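Local coordinates for pesticidal crystal protein Cry2Aa (Bacillus thuringiensis serovar kurstaki, PDB 1I5P), which binds midgut epithelial cells of mosquito and moth larvae and promotes their colloid-osmotic lysis, at residues Q121-E126 / L158-Q163; N151-L156 / L185-D190; S337-Y342 / V346-I351; N435-R440 / Q446-E451; M483-P488 / F494-I499. All coordinates share one frame; numbering follows the deposited sequence.

Contact 1: residues Q121-E126 / L158-Q163; sequences QANIRE and LNRLPQ
Between segments 121-126 and 158-163, Asn123 and Arg160 make the contact, through the asparagine's amide oxygen. The arginine leaves its backbone with CG anti to the carbonyl carbon (chi1 -58°), and from CG to NE the chain runs extended toward the asparagine. CB and CG stay more than 4.2 Å from the asparagine side chain; the arginine also touches Leu120 of the helix 107-135. CD is the first atom to come near, with Asn123 OD1 4.0 Å from Arg160 CD. The guanidinium then does the binding. Arg160 NE lies 2.8 Å from Asn123 OD1, and Arg160 NH2 reaches that same oxygen at an equal distance, so one oxygen takes both N-H groups along the NE side of the guanidinium. Both helices belong to the N-terminal helical bundle, the domain associated with pore formation in three-domain Cry toxins, and the bond ties two of its members near the bundle surface. The oxygen sits in the guanidinium plane, but the donors approach it from one face of the amide, whose plane is turned 39° from that of the guanidinium. The arginine's path ends at NH1, in a salt bridge to Glu116. Asn123 ND2 makes a weak bond to Glu126 OE1 at 3.3 Å.

Contact 2: residues N151-L156 / L185-D190; sequences NTMQQL and LSFIRD
Phe187 and Met153 both place CG anti to the backbone N (chi1 159° for the phenylalanine), which sends the ring across the gap between their helices and lays the first part of the methionine chain over it. Met153 CG rests 4.0 Å from the centroid of the Phe187 ring in a CH-pi contact, above one face but displaced toward the rim, and its closest ring atom is Phe187 CE1 at 3.6 Å. The methionine then bends at chi2 and chi3, which carries the sulfur and terminal methyl off the ring. Gln154 deals with the rim instead: its chain bends at chi2 and brings NE2 to 3.4 Å from Phe187 CE2, at the ring edge, with amide and ring only 18° from coplanar. The same Gln154 NE2 lies 4.2 Å from Ile188 CG1. No hydrogen bond joins the segments. The short helical segments run nearly antiparallel, their axes 157° apart and 10.9 Å from each other at closest approach. Around them, Phe127 of the helix 107-135 meets the Phe187 ring edge-to-face, while Tyr208, Tyr211 and Tyr215 of the helix 202-232 touch Gln154, embedding the contact in the N-terminal bundle.

Contact 3: residues S337-Y342 / V346-I351; sequences SARVNY and VSSGLI
Ala338 and Ile351 form the regular end of this pairing, where the chain turns back antiparallel to the strand 329-342, in two short ladders. They make a hydrogen-bonded pair: Ala338 N reaches Ile351 O at 2.8 Å, and Ile351 N returns to Ala338 O at 2.6 Å. Their side chains share the buried side of the sheet, against Ala462 of the strand 462-469. Beyond this pair the register slips by one residue, and a side chain enters the backbone ladder. Ser348 OG stands between its own backbone N and carbonyl carbon (chi1 69°), where it accepts from Val340 N at 3.1 Å and donates to Gly349 O. Ser348 N meanwhile binds Val340 O at 2.9 Å, so the serine answers both polar groups of Val340. Near the turn, Tyr342 N bonds Val346 O, which lies at the edge of the tyrosine ring; the phenol itself is held by Asn425. The partly exposed side is looser. There Leu350 CD2 lies over one face of the Arg339 guanidinium, offset toward its rim, and Leu350 CG is 3.7 Å from Arg339 NH1. On that side too, Ser347 OG and Asn341 OD1 approach to 3.0 Å. Such chemistry implies that a hydroxyl can stand in for a backbone acceptor, keeping the two chains joined across a break in the beta register of this middle, beta-prism domain.

Contact 4: residues N435-R440 / Q446-E451; sequences NEDLTR and QIRNIE
Asp437 and Arg448 lie side by side, pointing opposite ways, their flat groups 19° from parallel. A bend at chi3 turns the Arg448 guanidinium edge toward two acceptors, Asp437 OD1 and Arg440 O. Arg448 NH1 forms a salt bridge to Asp437 OD1 at 2.8 Å, meeting this oxygen on its anti side, somewhat out of the carboxylate plane. Arg448 NH2 bonds Arg440 O at 2.6 Å, nearly straight at the hydrogen (163°) yet from above the carbonyl plane; Arg448 NH1 adds a weak bond to that carbonyl. Ile450 runs alongside the aspartate, its CD1 3.8 Å from Asp437 OD1, and Phe295 of the helix 293-300 touches both residues. The other carboxylate oxygen is served by water. One water donates to Asp437 OD2 and Glu451 O; a second donates to Asp437 OD2 and Asn449 O while accepting from Glu451 N. The short helix 435-438 is thereby joined to the loop leading to the strand 462-469 in the middle domain. With one oxygen bound to arginine and the other to two waters, the buried Asp437 is probably stabilised as a carboxylate.

Contact 5: residues M483-P488 / F494-I499; sequences MIHLAP and FTISPI
A methyl group seated over an imidazole is the striking feature here: Ile496 CG2 lies 3.7 Å from the centroid of the His485 ring, only 15° off its normal, in a CH-pi contact. The methyl is shifted toward the rim, with His485 NE2, its nearest ring atom, 3.6 Å from Ile496 CG2. The ring's nitrogens have partners of their own, ND1 in Lys471 and NE2 in the carbonyl of His500, which probably hold the ring's rotation. A second CH-pi contact lies at the other end of the pair: Phe494, with chi1 at 63°, takes Ala487 CB over one face, 4.2 Å from the ring centroid, while Pro488 CD comes obliquely to 3.4 Å from Phe494 CD2. No hydrogen bond joins the segments, which hold strands of different sheets, with the loop residues Ala487 and Pro488 just past the first strand. This is consistent with side chains meeting inside the C-terminal lectin-like, jelly-roll sandwich. The strand 483-486 pairs with 474-477 and 530-537; the strand 493-496 pairs with 617-626, from which Phe624 stacks on Phe494 and Ile622 touches Ile496.

How the contacts relate
The five contacts illustrate how bonding changes with place in the fold. Contacts 1 and 2 share the helix 145-160 in the N-terminal bundle, and Asn123 touches Met153 where they meet; yet contact 1 is a polar bond at the surface, whereas contact 2 is an aromatic packing in the interior. Contacts 3 and 4, both partly buried in the middle domain, are joined by probable hydrogen bonds between Leu350 and both Asn449 and Ile450. Backbone pairing dominates the former, a salt bridge and waters the latter. Contact 5, wholly buried, resembles contact 2 in its CH-pi chemistry but lies between two sheets, its centre about 33 Å from that of contact 2.

Contact 1: residues Q121-E126 / L158-Q163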
# COMPACT_ATOMS: atom_id res chain seq x y z
N GLN A 121 -10.33 -26.29 0.95
CA GLN A 121 -11.26 -25.99 2.04
C GLN A 121 -11.41 -27.20 2.97
O GLN A 121 -11.32 -27.07 4.19
CB GLN A 121 -12.62 -25.60 1.47
CG GLN A 121 -13.73 -25.40 2.48
CD GLN A 121 -14.33 -26.71 2.97
OE1 GLN A 121 -14.71 -27.57 2.18
NE2 GLN A 121 -14.43 -26.86 4.29
N ALA A 122 -11.63 -28.38 2.39
CA ALA A 122 -11.81 -29.60 3.17
C ALA A 122 -10.57 -30.00 3.96
O ALA A 122 -10.63 -30.23 5.17
CB ALA A 122 -12.22 -30.74 2.25
N ASN A 123 -9.45 -30.11 3.27
CA ASN A 123 -8.19 -30.50 3.88
C ASN A 123 -7.81 -29.59 5.05
O ASN A 123 -7.38 -30.06 6.10
CB ASN A 123 -7.08 -30.49 2.83
CG ASN A 123 -7.29 -31.53 1.75
OD1 ASN A 123 -6.61 -31.52 0.73
ND2 ASN A 123 -8.23 -32.45 1.99
N ILE A 124 -7.97 -28.29 4.86
CA ILE A 124 -7.64 -27.32 5.90
C ILE A 124 -8.57 -27.45 7.10
O ILE A 124 -8.13 -27.35 8.24
CB ILE A 124 -7.72 -25.87 5.38
CG1 ILE A 124 -6.62 -25.64 4.33
CG2 ILE A 124 -7.59 -24.90 6.54
CD1 ILE A 124 -6.68 -24.28 3.66
N ARG A 125 -9.86 -27.67 6.84
CA ARG A 125 -10.82 -27.82 7.93
C ARG A 125 -10.46 -29.09 8.71
O ARG A 125 -10.50 -29.10 9.94
CB ARG A 125 -12.25 -27.94 7.40
CG ARG A 125 -13.29 -28.22 8.49
CD ARG A 125 -14.63 -28.57 7.88
NE ARG A 125 -14.46 -29.49 6.76
CZ ARG A 125 -14.09 -30.76 6.87
NH1 ARG A 125 -13.85 -31.31 8.06
NH2 ARG A 125 -13.93 -31.48 5.77
N GLU A 126 -10.11 -30.14 7.98
CA GLU A 126 -9.74 -31.42 8.59
C GLU A 126 -8.54 -31.25 9.51
O GLU A 126 -8.52 -31.79 10.62
CB GLU A 126 -9.43 -32.45 7.49
CG GLU A 126 -10.68 -32.95 6.77
CD GLU A 126 -10.37 -33.61 5.43
OE1 GLU A 126 -9.20 -33.57 4.99
OE2 GLU A 126 -11.30 -34.16 4.81
N LEU A 158 1.22 -28.67 -0.91
CA LEU A 158 2.16 -28.78 -2.02
C LEU A 158 1.51 -29.36 -3.27
O LEU A 158 1.90 -29.03 -4.39
CB LEU A 158 3.36 -29.64 -1.61
CG LEU A 158 4.21 -29.10 -0.46
CD1 LEU A 158 5.35 -30.08 -0.18
CD2 LEU A 158 4.77 -27.73 -0.83
N ASN A 159 0.51 -30.23 -3.08
CA ASN A 159 -0.18 -30.85 -4.21
C ASN A 159 -1.22 -29.94 -4.83
O ASN A 159 -1.50 -30.04 -6.02
CB ASN A 159 -0.87 -32.14 -3.78
CG ASN A 159 0.10 -33.23 -3.39
OD1 ASN A 159 1.31 -33.10 -3.57
ND2 ASN A 159 -0.43 -34.32 -2.86
N ARG A 160 -1.80 -29.06 -4.03
CA ARG A 160 -2.85 -28.19 -4.53
C ARG A 160 -2.43 -26.82 -5.08
O ARG A 160 -2.92 -26.40 -6.13
CB ARG A 160 -3.92 -28.01 -3.46
CG ARG A 160 -4.54 -29.32 -3.01
CD ARG A 160 -5.89 -29.09 -2.35
NE ARG A 160 -6.44 -30.31 -1.76
CZ ARG A 160 -7.11 -31.25 -2.43
NH1 ARG A 160 -7.33 -31.12 -3.73
NH2 ARG A 160 -7.58 -32.31 -1.80
N LEU A 161 -1.53 -26.13 -4.40
CA LEU A 161 -1.11 -24.80 -4.85
C LEU A 161 -0.75 -24.69 -6.33
O LEU A 161 -1.19 -23.76 -7.01
CB LEU A 161 0.05 -24.28 -3.99
CG LEU A 161 -0.15 -24.00 -2.48
CD1 LEU A 161 0.29 -22.58 -2.19
CD2 LEU A 161 -1.60 -24.21 -2.05
N PRO A 162 0.05 -25.63 -6.86
CA PRO A 162 0.43 -25.58 -8.27
C PRO A 162 -0.74 -25.46 -9.22
O PRO A 162 -0.61 -24.91 -10.31
CB PRO A 162 1.22 -26.88 -8.45
CG PRO A 162 1.89 -27.02 -7.12
CD PRO A 162 0.73 -26.75 -6.18
N GLN A 163 -1.90 -25.96 -8.81
CA GLN A 163 -3.07 -25.89 -9.66
C GLN A 163 -3.60 -24.47 -9.83
O GLN A 163 -4.52 -24.24 -10.61
CB GLN A 163 -4.16 -26.80 -9.11
CG GLN A 163 -3.77 -28.26 -9.15
CD GLN A 163 -3.26 -28.67 -10.52
OE1 GLN A 163 -3.99 -28.61 -11.51
NE2 GLN A 163 -2.00 -29.09 -10.58

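Contact 2: residues N151-L156 / L185-D190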
# COMPACT_ATOMS: atom_id res chain seq x y z
N ASN A 151 2.18 -33.24 8.77
CA ASN A 151 2.84 -33.82 7.60
C ASN A 151 1.88 -34.04 6.44
O ASN A 151 2.24 -33.86 5.28
CB ASN A 151 3.51 -35.15 7.97
CG ASN A 151 4.73 -34.96 8.85
OD1 ASN A 151 5.15 -33.84 9.11
ND2 ASN A 151 5.30 -36.07 9.31
N THR A 152 0.66 -34.45 6.76
CA THR A 152 -0.34 -34.70 5.73
C THR A 152 -0.81 -33.38 5.10
O THR A 152 -0.88 -33.26 3.87
CB THR A 152 -1.56 -35.43 6.33
OG1 THR A 152 -1.13 -36.65 6.94
CG2 THR A 152 -2.58 -35.76 5.24
N MET A 153 -1.13 -32.41 5.94
CA MET A 153 -1.59 -31.10 5.47
C MET A 153 -0.53 -30.43 4.60
O MET A 153 -0.85 -29.87 3.55
CB MET A 153 -1.93 -30.21 6.67
CG MET A 153 -2.51 -28.85 6.31
SD MET A 153 -4.13 -28.94 5.53
CE MET A 153 -3.72 -28.70 3.80
N GLN A 154 0.72 -30.50 5.05
CA GLN A 154 1.83 -29.90 4.32
C GLN A 154 1.92 -30.44 2.91
O GLN A 154 2.06 -29.68 1.95
CB GLN A 154 3.15 -30.15 5.06
CG GLN A 154 4.41 -29.90 4.21
CD GLN A 154 4.68 -28.43 3.89
OE1 GLN A 154 5.65 -28.11 3.19
NE2 GLN A 154 3.84 -27.54 4.39
N GLN A 155 1.85 -31.76 2.79
CA GLN A 155 1.95 -32.40 1.49
C GLN A 155 0.73 -32.05 0.65
O GLN A 155 0.83 -31.87 -0.56
CB GLN A 155 2.06 -33.91 1.65
CG GLN A 155 2.29 -34.65 0.34
CD GLN A 155 3.49 -34.12 -0.41
OE1 GLN A 155 4.60 -34.08 0.11
NE2 GLN A 155 3.27 -33.71 -1.66
N LEU A 156 -0.43 -31.94 1.29
CA LEU A 156 -1.65 -31.58 0.58
C LEU A 156 -1.55 -30.16 0.02
O LEU A 156 -2.04 -29.89 -1.07
CB LEU A 156 -2.86 -31.72 1.50
CG LEU A 156 -3.27 -33.17 1.77
CD1 LEU A 156 -4.33 -33.23 2.86
CD2 LEU A 156 -3.78 -33.81 0.48
N LEU A 185 1.36 -20.60 4.01
CA LEU A 185 2.33 -19.88 4.84
C LEU A 185 1.81 -19.67 6.25
O LEU A 185 2.59 -19.71 7.21
CB LEU A 185 2.69 -18.55 4.18
CG LEU A 185 3.54 -18.66 2.91
CD1 LEU A 185 3.79 -17.27 2.32
CD2 LEU A 185 4.86 -19.35 3.22
N SER A 186 0.50 -19.44 6.37
CA SER A 186 -0.12 -19.24 7.68
C SER A 186 -0.01 -20.54 8.46
O SER A 186 0.23 -20.55 9.67
CB SER A 186 -1.59 -18.85 7.52
OG SER A 186 -1.73 -17.57 6.91
N PHE A 187 -0.22 -21.65 7.74
CA PHE A 187 -0.14 -23.00 8.29
C PHE A 187 1.25 -23.25 8.85
O PHE A 187 1.41 -23.70 9.99
CB PHE A 187 -0.45 -24.02 7.17
CG PHE A 187 0.07 -25.41 7.44
CD1 PHE A 187 -0.55 -26.23 8.38
CD2 PHE A 187 1.19 -25.89 6.77
CE1 PHE A 187 -0.07 -27.51 8.65
CE2 PHE A 187 1.68 -27.17 7.03
CZ PHE A 187 1.04 -27.99 7.97
N ILE A 188 2.26 -22.95 8.05
CA ILE A 188 3.65 -23.12 8.46
C ILE A 188 3.96 -22.29 9.70
O ILE A 188 4.57 -22.79 10.65
CB ILE A 188 4.60 -22.74 7.30
CG1 ILE A 188 4.43 -23.73 6.15
CG2 ILE A 188 6.05 -22.70 7.80
CD1 ILE A 188 5.09 -23.32 4.84
N ARG A 189 3.53 -21.04 9.70
CA ARG A 189 3.76 -20.16 10.84
C ARG A 189 3.06 -20.73 12.08
O ARG A 189 3.59 -20.64 13.19
CB ARG A 189 3.22 -18.75 10.55
CG ARG A 189 3.61 -17.70 11.59
CD ARG A 189 2.92 -16.38 11.29
NE ARG A 189 3.42 -15.27 12.10
CZ ARG A 189 2.75 -14.70 13.09
NH1 ARG A 189 1.53 -15.13 13.41
NH2 ARG A 189 3.27 -13.67 13.74
N ASP A 190 1.88 -21.30 11.90
CA ASP A 190 1.14 -21.88 13.01
C ASP A 190 1.93 -23.01 13.67
O ASP A 190 2.02 -23.08 14.89
CB ASP A 190 -0.22 -22.41 12.55
CG ASP A 190 -1.26 -21.31 12.38
OD1 ASP A 190 -0.97 -20.14 12.72
OD2 ASP A 190 -2.38 -21.62 11.90

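Contact 3: residues S337-Y342 / V346-I351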
# COMPACT_ATOMS: atom_id res chain seq x y z
N SER A 337 -4.72 24.52 -14.09
CA SER A 337 -3.47 24.50 -13.35
C SER A 337 -3.73 24.08 -11.91
O SER A 337 -4.79 24.37 -11.35
CB SER A 337 -2.83 25.88 -13.37
OG SER A 337 -1.59 25.89 -12.68
N ALA A 338 -2.75 23.43 -11.30
CA ALA A 338 -2.91 22.98 -9.93
C ALA A 338 -1.59 22.77 -9.23
O ALA A 338 -0.56 22.55 -9.86
CB ALA A 338 -3.72 21.68 -9.90
N ARG A 339 -1.63 22.86 -7.90
CA ARG A 339 -0.46 22.64 -7.08
C ARG A 339 -0.96 22.17 -5.73
O ARG A 339 -1.92 22.72 -5.19
CB ARG A 339 0.35 23.94 -6.94
CG ARG A 339 1.63 23.80 -6.11
CD ARG A 339 2.61 24.93 -6.41
NE ARG A 339 1.98 26.24 -6.30
CZ ARG A 339 2.50 27.36 -6.80
NH1 ARG A 339 3.65 27.33 -7.46
NH2 ARG A 339 1.85 28.52 -6.65
N VAL A 340 -0.33 21.13 -5.22
CA VAL A 340 -0.69 20.53 -3.94
C VAL A 340 0.07 21.23 -2.82
O VAL A 340 1.25 21.57 -2.97
CB VAL A 340 -0.37 19.03 -3.94
CG1 VAL A 340 -0.75 18.41 -2.61
CG2 VAL A 340 -1.10 18.34 -5.09
N ASN A 341 -0.62 21.45 -1.70
CA ASN A 341 -0.02 22.14 -0.56
C ASN A 341 0.12 21.25 0.67
O ASN A 341 -0.68 20.34 0.89
CB ASN A 341 -0.86 23.37 -0.20
CG ASN A 341 -1.09 24.28 -1.39
OD1 ASN A 341 -0.15 24.65 -2.09
ND2 ASN A 341 -2.35 24.64 -1.63
N TYR A 342 1.15 21.52 1.47
CA TYR A 342 1.43 20.73 2.66
C TYR A 342 1.82 21.60 3.86
O TYR A 342 2.11 22.80 3.72
CB TYR A 342 2.58 19.75 2.39
CG TYR A 342 2.43 18.92 1.13
CD1 TYR A 342 2.72 19.46 -0.12
CD2 TYR A 342 2.02 17.58 1.20
CE1 TYR A 342 2.59 18.69 -1.28
CE2 TYR A 342 1.89 16.81 0.04
CZ TYR A 342 2.18 17.37 -1.19
OH TYR A 342 2.03 16.62 -2.34
N VAL A 346 5.16 23.88 2.50
CA VAL A 346 5.68 23.17 1.34
C VAL A 346 4.61 22.93 0.26
O VAL A 346 3.43 22.81 0.56
CB VAL A 346 6.29 21.81 1.78
CG1 VAL A 346 6.63 20.96 0.58
CG2 VAL A 346 7.55 22.06 2.61
N SER A 347 5.04 22.89 -1.00
CA SER A 347 4.14 22.65 -2.12
C SER A 347 4.80 21.72 -3.12
O SER A 347 6.02 21.56 -3.14
CB SER A 347 3.77 23.95 -2.83
OG SER A 347 2.83 24.71 -2.09
N SER A 348 3.98 21.08 -3.95
CA SER A 348 4.48 20.20 -4.99
C SER A 348 4.83 21.10 -6.16
O SER A 348 4.85 22.32 -6.04
CB SER A 348 3.38 19.24 -5.44
OG SER A 348 2.37 19.94 -6.14
N GLY A 349 5.09 20.49 -7.31
CA GLY A 349 5.38 21.29 -8.48
C GLY A 349 4.04 21.66 -9.07
O GLY A 349 3.01 21.13 -8.66
N LEU A 350 4.03 22.58 -10.02
CA LEU A 350 2.78 22.96 -10.64
C LEU A 350 2.35 21.86 -11.60
O LEU A 350 3.18 21.13 -12.13
CB LEU A 350 2.93 24.27 -11.41
CG LEU A 350 2.84 25.55 -10.58
CD1 LEU A 350 3.54 26.69 -11.32
CD2 LEU A 350 1.38 25.88 -10.32
N ILE A 351 1.04 21.74 -11.79
CA ILE A 351 0.51 20.75 -12.71
C ILE A 351 -0.32 21.52 -13.71
O ILE A 351 -1.17 22.32 -13.32
CB ILE A 351 -0.38 19.73 -11.97
CG1 ILE A 351 0.41 19.12 -10.81
CG2 ILE A 351 -0.83 18.65 -12.94
CD1 ILE A 351 -0.46 18.68 -9.66

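Contact 4: residues N435-R440 / Q446-E451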
# COMPACT_ATOMS: atom_id res chain seq x y z
N ASN A 435 7.69 13.62 -23.49
CA ASN A 435 8.52 12.43 -23.41
C ASN A 435 9.77 12.79 -22.62
O ASN A 435 10.38 11.92 -22.00
CB ASN A 435 8.92 11.91 -24.79
CG ASN A 435 7.78 11.21 -25.52
OD1 ASN A 435 6.90 10.62 -24.90
ND2 ASN A 435 7.82 11.26 -26.85
N GLU A 436 10.15 14.06 -22.64
CA GLU A 436 11.33 14.51 -21.91
C GLU A 436 11.11 14.33 -20.41
O GLU A 436 12.07 14.14 -19.66
CB GLU A 436 11.64 15.98 -22.20
CG GLU A 436 11.99 16.27 -23.66
CD GLU A 436 10.78 16.69 -24.49
OE1 GLU A 436 9.87 15.85 -24.67
OE2 GLU A 436 10.74 17.84 -24.95
N ASP A 437 9.85 14.39 -19.98
CA ASP A 437 9.55 14.19 -18.56
C ASP A 437 9.45 12.70 -18.27
O ASP A 437 9.99 12.22 -17.27
CB ASP A 437 8.25 14.90 -18.18
CG ASP A 437 8.44 16.37 -17.88
OD1 ASP A 437 9.42 16.72 -17.19
OD2 ASP A 437 7.60 17.19 -18.32
N LEU A 438 8.77 11.97 -19.15
CA LEU A 438 8.59 10.53 -18.98
C LEU A 438 9.91 9.77 -18.93
O LEU A 438 10.00 8.69 -18.36
CB LEU A 438 7.73 9.96 -20.11
CG LEU A 438 6.28 10.43 -20.21
CD1 LEU A 438 5.68 9.93 -21.52
CD2 LEU A 438 5.48 9.91 -19.03
N THR A 439 10.93 10.35 -19.55
CA THR A 439 12.24 9.73 -19.61
C THR A 439 13.13 10.08 -18.42
O THR A 439 14.20 9.49 -18.24
CB THR A 439 12.98 10.14 -20.90
OG1 THR A 439 14.26 9.52 -20.94
CG2 THR A 439 13.16 11.65 -20.94
N ARG A 440 12.70 11.03 -17.60
CA ARG A 440 13.48 11.45 -16.44
C ARG A 440 12.70 11.42 -15.14
O ARG A 440 12.08 12.41 -14.75
CB ARG A 440 14.05 12.85 -16.69
CG ARG A 440 15.01 12.84 -17.86
CD ARG A 440 15.23 14.20 -18.49
NE ARG A 440 15.82 14.01 -19.81
CZ ARG A 440 16.39 14.96 -20.53
NH1 ARG A 440 16.44 16.21 -20.08
NH2 ARG A 440 16.91 14.67 -21.72
N GLN A 446 11.55 15.98 -5.43
CA GLN A 446 11.98 16.93 -6.44
C GLN A 446 10.80 17.79 -6.85
O GLN A 446 9.71 17.28 -7.09
CB GLN A 446 12.52 16.21 -7.68
CG GLN A 446 12.66 17.12 -8.90
CD GLN A 446 13.56 16.54 -9.96
OE1 GLN A 446 13.61 15.33 -10.17
NE2 GLN A 446 14.27 17.42 -10.66
N ILE A 447 11.03 19.09 -6.92
CA ILE A 447 9.99 20.01 -7.32
C ILE A 447 10.24 20.39 -8.77
O ILE A 447 11.13 21.17 -9.08
CB ILE A 447 9.99 21.28 -6.45
CG1 ILE A 447 9.78 20.91 -4.98
CG2 ILE A 447 8.91 22.24 -6.92
CD1 ILE A 447 8.46 20.19 -4.70
N ARG A 448 9.45 19.80 -9.67
CA ARG A 448 9.58 20.07 -11.09
C ARG A 448 8.19 20.34 -11.66
O ARG A 448 7.23 19.66 -11.30
CB ARG A 448 10.21 18.87 -11.82
CG ARG A 448 10.83 19.22 -13.17
CD ARG A 448 10.85 18.01 -14.12
NE ARG A 448 11.71 16.92 -13.67
CZ ARG A 448 11.72 15.70 -14.23
NH1 ARG A 448 10.91 15.44 -15.25
NH2 ARG A 448 12.52 14.76 -13.77
N ASN A 449 8.08 21.33 -12.54
CA ASN A 449 6.79 21.65 -13.14
C ASN A 449 6.50 20.71 -14.31
O ASN A 449 7.27 20.65 -15.26
CB ASN A 449 6.76 23.10 -13.61
CG ASN A 449 6.94 24.09 -12.48
OD1 ASN A 449 6.53 23.84 -11.35
ND2 ASN A 449 7.56 25.23 -12.79
N ILE A 450 5.39 19.98 -14.22
CA ILE A 450 5.01 19.05 -15.27
C ILE A 450 3.89 19.68 -16.11
O ILE A 450 2.72 19.62 -15.74
CB ILE A 450 4.52 17.71 -14.68
CG1 ILE A 450 5.55 17.17 -13.69
CG2 ILE A 450 4.28 16.70 -15.80
CD1 ILE A 450 6.95 17.01 -14.27
N GLU A 451 4.27 20.28 -17.23
CA GLU A 451 3.31 20.96 -18.10
C GLU A 451 3.27 20.33 -19.50
O GLU A 451 4.19 19.62 -19.90
CB GLU A 451 3.69 22.45 -18.18
CG GLU A 451 2.85 23.32 -19.11
CD GLU A 451 3.20 24.80 -19.00
OE1 GLU A 451 4.41 25.12 -18.93
OE2 GLU A 451 2.28 25.64 -18.97
O HOH W 1 5.18 17.10 -19.41
O HOH W 2 7.00 19.95 -17.82

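Contact 5: residues M483-P488 / F494-I499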
# COMPACT_ATOMS: atom_id res chain seq x y z
N MET A 483 5.97 14.31 8.93
CA MET A 483 5.35 13.39 9.87
C MET A 483 6.20 12.97 11.06
O MET A 483 7.38 12.64 10.92
CB MET A 483 4.94 12.10 9.17
CG MET A 483 3.88 12.21 8.11
SD MET A 483 3.71 10.61 7.29
CE MET A 483 2.65 11.07 5.91
N ILE A 484 5.58 12.97 12.23
CA ILE A 484 6.24 12.48 13.43
C ILE A 484 5.45 11.19 13.66
O ILE A 484 4.22 11.22 13.83
CB ILE A 484 6.09 13.43 14.64
CG1 ILE A 484 6.93 14.70 14.40
CG2 ILE A 484 6.53 12.71 15.92
CD1 ILE A 484 6.89 15.71 15.55
N HIS A 485 6.14 10.06 13.64
CA HIS A 485 5.51 8.76 13.81
C HIS A 485 5.14 8.45 15.25
O HIS A 485 5.95 8.62 16.16
CB HIS A 485 6.44 7.69 13.26
CG HIS A 485 6.76 7.88 11.82
ND1 HIS A 485 5.94 7.42 10.81
CD2 HIS A 485 7.75 8.57 11.21
CE1 HIS A 485 6.41 7.82 9.65
NE2 HIS A 485 7.50 8.53 9.86
N LEU A 486 3.92 7.99 15.45
CA LEU A 486 3.45 7.65 16.79
C LEU A 486 3.63 6.17 17.11
O LEU A 486 3.04 5.30 16.45
CB LEU A 486 1.98 8.04 16.96
CG LEU A 486 1.33 7.80 18.33
CD1 LEU A 486 2.12 8.56 19.40
CD2 LEU A 486 -0.13 8.27 18.32
N ALA A 487 4.43 5.88 18.13
CA ALA A 487 4.67 4.51 18.55
C ALA A 487 3.41 4.00 19.23
O ALA A 487 2.61 4.80 19.73
CB ALA A 487 5.85 4.45 19.51
N PRO A 488 3.20 2.68 19.24
CA PRO A 488 2.03 2.05 19.87
C PRO A 488 1.90 2.44 21.33
O PRO A 488 2.90 2.75 21.99
CB PRO A 488 2.31 0.56 19.68
CG PRO A 488 3.01 0.55 18.35
CD PRO A 488 4.01 1.67 18.54
N PHE A 494 6.59 -1.82 15.80
CA PHE A 494 6.00 -1.00 14.75
C PHE A 494 6.99 -0.68 13.65
O PHE A 494 8.20 -0.71 13.86
CB PHE A 494 5.44 0.30 15.35
CG PHE A 494 6.49 1.19 15.97
CD1 PHE A 494 6.93 2.34 15.30
CD2 PHE A 494 7.04 0.89 17.21
CE1 PHE A 494 7.90 3.17 15.87
CE2 PHE A 494 8.01 1.72 17.79
CZ PHE A 494 8.44 2.86 17.11
N THR A 495 6.47 -0.36 12.47
CA THR A 495 7.31 -0.03 11.33
C THR A 495 7.22 1.44 10.96
O THR A 495 6.30 2.15 11.38
CB THR A 495 6.91 -0.83 10.07
OG1 THR A 495 5.59 -0.45 9.67
CG2 THR A 495 6.93 -2.32 10.34
N ILE A 496 8.19 1.89 10.17
CA ILE A 496 8.25 3.26 9.68
C ILE A 496 8.72 3.18 8.25
O ILE A 496 9.81 2.66 7.98
CB ILE A 496 9.27 4.13 10.45
CG1 ILE A 496 8.84 4.34 11.90
CG2 ILE A 496 9.42 5.48 9.74
CD1 ILE A 496 9.80 5.22 12.70
N SER A 497 7.91 3.68 7.32
CA SER A 497 8.31 3.66 5.93
C SER A 497 9.48 4.61 5.75
O SER A 497 9.45 5.74 6.23
CB SER A 497 7.16 4.11 5.02
OG SER A 497 7.66 4.39 3.72
N PRO A 498 10.53 4.15 5.06
CA PRO A 498 11.71 4.97 4.82
C PRO A 498 11.34 6.24 4.06
O PRO A 498 12.09 7.20 4.06
CB PRO A 498 12.60 4.05 4.00
CG PRO A 498 12.29 2.70 4.58
CD PRO A 498 10.77 2.76 4.63
N ILE A 499 10.17 6.23 3.43
CA ILE A 499 9.71 7.38 2.66
C ILE A 499 9.26 8.52 3.57
O ILE A 499 9.35 9.70 3.20
CB ILE A 499 8.53 7.01 1.73
CG1 ILE A 499 8.90 5.82 0.84
CG2 ILE A 499 8.12 8.22 0.89
CD1 ILE A 499 10.25 5.93 0.15